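PDB 3LUP: DegV family protein from Streptococcus agalactiae, which binds a long-chain fatty acid, captured here as elaidic acid, and may take part in lipid transport or fatty acid metabolism. Local coordinates for residues V202-V207 with A218-E223; K212-L217 with G275-G280. One frame throughout, in Å; residues are numbered along the deposited sequence.

In the fold
Following the chain from the N terminus, strand 201-205 comes first, at one outer edge of the six-stranded mixed sheet, and helix 210-224 follows it directly. Interaction 1 closes a short strand-to-helix connection: only ten residues separate 202-207 from 218-223. Interaction 2 spans much more chain, from 212-217 in the first half of the same helix to 275-280, which leads into strand 277-283; strand 230-236, helix 240-252, strand 259-263 and helix 266-272 lie between. The segments alternate along the sequence, so the two contacts cross. The centres of interactions 1 and 2 are about 8 Å apart; the contacts fix helix 210-224 against both the edge strand and a central strand, bridged by the E205-R216 salt bridge.

Interaction 1 of 2, residues V202-V207 with A218-E223; sequences VVYEKV and AEIVKE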
# COMPACT_ATOMS: atom_id res chain seq x y z
N VAL A 202 7.46 -4.99 10.58
CA VAL A 202 8.12 -5.39 11.82
C VAL A 202 7.41 -4.69 12.98
O VAL A 202 6.61 -3.77 12.75
CB VAL A 202 9.68 -5.08 11.85
CG1 VAL A 202 10.37 -5.63 10.64
CG2 VAL A 202 9.97 -3.60 11.98
N VAL A 203 7.68 -5.13 14.21
CA VAL A 203 7.10 -4.47 15.37
C VAL A 203 7.90 -3.22 15.66
O VAL A 203 9.11 -3.27 15.90
CB VAL A 203 7.05 -5.39 16.61
CG1 VAL A 203 6.32 -4.71 17.76
CG2 VAL A 203 6.39 -6.72 16.27
N TYR A 204 7.23 -2.08 15.63
CA TYR A 204 7.85 -0.84 16.04
C TYR A 204 7.95 -0.79 17.57
O TYR A 204 9.04 -0.62 18.11
CB TYR A 204 7.07 0.35 15.49
CG TYR A 204 7.68 1.69 15.81
CD1 TYR A 204 8.85 2.12 15.18
CD2 TYR A 204 7.08 2.54 16.75
CE1 TYR A 204 9.42 3.35 15.47
CE2 TYR A 204 7.64 3.77 17.04
CZ TYR A 204 8.80 4.18 16.40
OH TYR A 204 9.34 5.40 16.71
N GLU A 205 6.82 -0.98 18.25
CA GLU A 205 6.76 -0.77 19.70
C GLU A 205 5.73 -1.71 20.37
O GLU A 205 4.64 -1.90 19.83
CB GLU A 205 6.42 0.70 19.97
CG GLU A 205 6.78 1.24 21.34
CD GLU A 205 6.58 2.76 21.45
OE1 GLU A 205 7.00 3.50 20.52
OE2 GLU A 205 6.01 3.22 22.48
N LYS A 206 6.10 -2.30 21.51
CA LYS A 206 5.14 -3.01 22.36
C LYS A 206 4.33 -1.96 23.12
O LYS A 206 4.88 -1.20 23.91
CB LYS A 206 5.83 -3.95 23.36
CG LYS A 206 6.33 -5.29 22.79
CD LYS A 206 7.02 -6.17 23.85
CE LYS A 206 6.15 -7.34 24.30
NZ LYS A 206 6.53 -7.92 25.64
N VAL A 207 3.03 -1.89 22.84
CA VAL A 207 2.14 -1.00 23.57
C VAL A 207 1.09 -1.88 24.22
O VAL A 207 0.57 -2.81 23.59
CB VAL A 207 1.49 0.08 22.67
CG1 VAL A 207 0.55 0.96 23.47
CG2 VAL A 207 2.56 0.95 22.02
N ALA A 218 -0.81 8.68 17.03
CA ALA A 218 -0.87 10.14 16.87
C ALA A 218 0.46 10.80 17.20
O ALA A 218 0.90 11.69 16.48
CB ALA A 218 -1.96 10.73 17.69
N GLU A 219 1.12 10.37 18.27
CA GLU A 219 2.43 10.92 18.62
C GLU A 219 3.48 10.63 17.54
O GLU A 219 4.32 11.48 17.24
CB GLU A 219 2.89 10.43 19.98
CG GLU A 219 2.17 11.10 21.14
CD GLU A 219 2.26 10.30 22.43
OE1 GLU A 219 3.18 9.45 22.56
OE2 GLU A 219 1.42 10.52 23.33
N ILE A 220 3.39 9.43 16.96
CA ILE A 220 4.35 8.99 15.95
C ILE A 220 4.21 9.81 14.68
O ILE A 220 5.21 10.19 14.08
CB ILE A 220 4.19 7.49 15.65
CG1 ILE A 220 4.68 6.65 16.83
CG2 ILE A 220 5.01 7.11 14.43
CD1 ILE A 220 4.42 5.17 16.71
N VAL A 221 2.97 10.08 14.28
CA VAL A 221 2.69 10.97 13.14
C VAL A 221 3.38 12.34 13.31
O VAL A 221 3.93 12.89 12.36
CB VAL A 221 1.17 11.22 12.95
CG1 VAL A 221 0.93 12.26 11.86
CG2 VAL A 221 0.44 9.95 12.61
N LYS A 222 3.34 12.85 14.54
CA LYS A 222 3.86 14.18 14.82
C LYS A 222 5.37 14.18 14.67
O LYS A 222 5.96 15.18 14.20
CB LYS A 222 3.45 14.62 16.22
CG LYS A 222 3.49 16.13 16.45
CD LYS A 222 2.90 16.50 17.82
CE LYS A 222 2.45 17.99 17.87
NZ LYS A 222 1.92 18.43 19.21
N GLU A 223 5.99 13.07 15.08
CA GLU A 223 7.44 12.89 14.95
C GLU A 223 7.84 12.76 13.50
O GLU A 223 8.72 13.48 13.02
CB GLU A 223 7.89 11.64 15.68
CG GLU A 223 7.85 11.75 17.19
CD GLU A 223 8.62 10.62 17.87
OE1 GLU A 223 9.19 9.76 17.14
OE2 GLU A 223 8.66 10.62 19.13
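Y204 and I220 make a small, apolar helix-on-sheet contact at the margin of the six-stranded mixed sheet of this DegV-family protein, where edge strand 201-205 carries a classic beta bulge and helix 210-224 packs against one face of the sheet. Y204 and E205 are the two bulge residues, both facing V192 of the neighbouring strand 192-195, and the side chains of both set off toward the helix. The backbones stay well apart, with Y204 CA and I220 CA 10.4 Å from each other, so the distance is bridged by side chains. The phenol reaches across because CG is anti to the backbone N (chi1 -177°). From the helix, I220 sends its CG1 branch, extended at chi2 173°, to the ring: I220 CD1 lies 3.7 Å from Y204 CD2, and the two side chains run past one another in opposite senses. The methyl approaches the ring obliquely. H194 and F161 meet the Y204 ring edge-to-face, while I220 also rests on V192 and F279, so the contact extends an apolar layer between helix and sheet. Beside it, R216 is held by salt bridges to both E205 and E219. Its guanidinium probably eases the repulsion between the two carboxylates, E205 OE2 and E219 OE1 standing 6.8 Å apart. One turn beyond I220, E223 comes near the phenol without bonding to it, E223 OE1 being 4.4 Å from Y204 OH. The closest pair is apolar: I220 CD1 sits 3.5 Å from Y204 CE2.

Interaction 2 of 2, residues K212-L217 with G275-G280; sequences KALKRL and GAVAFG. With ELA (Elaidic acid), chain B.
L217 points from helix 210-224 at strand 277-283, meeting V277 with one branch and F279 with the other. Its CB leaves the helix toward the strand, and chi1 of -77° sets CG anti to the carbonyl carbon, from where the two methyls part. L217 CD1 reaches V277 CG1 at 4.2 Å, a loose touch. L217 CD2 goes to the ring of F279, 3.8 Å from F279 CE1 and nearly as close to CD1 of the same ring. The backbone joins in as well, for L217 O lies 3.6 Å from F279 CE1, at a slant to the ring. One turn earlier, L214 brings its CD2 to 3.7 Å from V277 CG1, the two side chains crossing at about a right angle. V277 therefore presents the same methyl to both leucines. The side-chain packing is apolar and the contact buried, with F161 and L246 closing around L217. On the other side of the strand lies the lipid: the far methyl of elaidic acid, C18, is 3.4 Å from F279 O and 3.8 Å from G280 CA. The axes of helix segment 212-217 and strand segment 277-280 run almost parallel, 6° apart, with 10.3 Å between them at closest approach. This is helix-on-sheet layering over the mixed sheet of this DegV-family protein, here backing the strand whose F279 and G280 belong to the fatty acid pocket.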
# COMPACT_ATOMS: atom_id res chain seq x y z
N LYS A 212 -3.75 3.42 24.53
CA LYS A 212 -2.38 3.94 24.40
C LYS A 212 -1.84 3.68 23.01
O LYS A 212 -1.11 4.49 22.48
CB LYS A 212 -1.43 3.40 25.48
N ALA A 213 -2.24 2.57 22.39
CA ALA A 213 -1.82 2.28 21.02
C ALA A 213 -2.19 3.42 20.08
O ALA A 213 -1.35 3.91 19.33
CB ALA A 213 -2.41 0.97 20.53
N LEU A 214 -3.45 3.85 20.13
CA LEU A 214 -3.93 4.88 19.21
C LEU A 214 -3.27 6.21 19.52
O LEU A 214 -2.89 6.93 18.59
CB LEU A 214 -5.45 5.02 19.27
CG LEU A 214 -6.27 3.81 18.84
CD1 LEU A 214 -7.75 4.02 19.10
CD2 LEU A 214 -6.01 3.48 17.39
N LYS A 215 -3.13 6.52 20.81
CA LYS A 215 -2.48 7.75 21.26
C LYS A 215 -1.03 7.76 20.79
O LYS A 215 -0.55 8.76 20.24
CB LYS A 215 -2.53 7.87 22.78
CG LYS A 215 -3.92 8.19 23.37
CD LYS A 215 -3.83 8.94 24.69
CE LYS A 215 -3.54 8.00 25.87
NZ LYS A 215 -2.75 8.69 26.93
N ARG A 216 -0.36 6.62 20.97
CA ARG A 216 0.99 6.43 20.46
C ARG A 216 1.10 6.62 18.93
O ARG A 216 2.07 7.21 18.46
CB ARG A 216 1.53 5.08 20.90
CG ARG A 216 3.02 4.91 20.73
CD ARG A 216 3.87 5.66 21.80
NE ARG A 216 5.23 5.80 21.28
CZ ARG A 216 5.68 6.86 20.60
NH1 ARG A 216 4.89 7.91 20.39
NH2 ARG A 216 6.93 6.88 20.14
N LEU A 217 0.12 6.16 18.15
CA LEU A 217 0.09 6.43 16.71
C LEU A 217 0.09 7.93 16.37
O LEU A 217 0.88 8.40 15.54
CB LEU A 217 -1.11 5.75 16.04
CG LEU A 217 -1.09 4.24 15.77
CD1 LEU A 217 -2.44 3.85 15.23
CD2 LEU A 217 0.03 3.81 14.81
N GLY A 275 -10.92 -5.06 11.70
CA GLY A 275 -10.64 -4.25 12.87
C GLY A 275 -9.27 -3.56 12.88
O GLY A 275 -8.91 -2.95 13.90
N ALA A 276 -8.50 -3.66 11.79
CA ALA A 276 -7.19 -3.01 11.72
C ALA A 276 -7.29 -1.50 11.50
O ALA A 276 -8.25 -1.03 10.88
CB ALA A 276 -6.35 -3.62 10.66
N VAL A 277 -6.32 -0.74 12.04
CA VAL A 277 -6.18 0.71 11.78
C VAL A 277 -4.71 1.03 11.53
O VAL A 277 -3.81 0.41 12.13
CB VAL A 277 -6.78 1.60 12.93
CG1 VAL A 277 -5.82 1.71 14.09
CG2 VAL A 277 -7.13 2.99 12.44
N ALA A 278 -4.46 1.97 10.62
CA ALA A 278 -3.10 2.30 10.20
C ALA A 278 -3.03 3.76 9.82
O ALA A 278 -4.06 4.41 9.64
CB ALA A 278 -2.70 1.46 9.01
N PHE A 279 -1.82 4.29 9.71
CA PHE A 279 -1.66 5.52 8.96
C PHE A 279 -0.55 5.36 7.93
O PHE A 279 0.31 4.49 8.06
CB PHE A 279 -1.44 6.75 9.88
CG PHE A 279 -0.08 6.80 10.53
CD1 PHE A 279 0.08 6.43 11.86
CD2 PHE A 279 1.02 7.25 9.83
CE1 PHE A 279 1.32 6.47 12.48
CE2 PHE A 279 2.27 7.31 10.43
CZ PHE A 279 2.42 6.91 11.77
N GLY A 280 -0.60 6.20 6.90
CA GLY A 280 0.50 6.30 5.95
C GLY A 280 0.72 7.77 5.64
O GLY A 280 -0.26 8.52 5.49
CA ELA B . 1.74 -12.49 -2.58
C ELA B . 1.81 -14.02 -2.49
O ELA B . 1.17 -14.69 -1.63
C3 ELA B . 0.35 -11.96 -2.92
C4 ELA B . 0.39 -10.48 -3.30
C5 ELA B . -0.53 -9.61 -2.42
C6 ELA B . 0.17 -9.19 -1.12
C7 ELA B . -0.72 -8.65 -0.00
C8 ELA B . 0.13 -8.35 1.24
C9 ELA B . -0.37 -7.12 1.98
C10 ELA B . 0.10 -6.78 3.34
C11 ELA B . -0.77 -5.93 4.25
C12 ELA B . -0.01 -4.78 4.89
C13 ELA B . -0.44 -3.42 4.37
C14 ELA B . -0.31 -2.31 5.41
C15 ELA B . -0.84 -0.99 4.84
C16 ELA B . -0.47 0.24 5.66
C17 ELA B . 0.40 1.20 4.86
C18 ELA B . 0.08 2.66 5.15
OXT ELA B . 2.57 -14.63 -3.28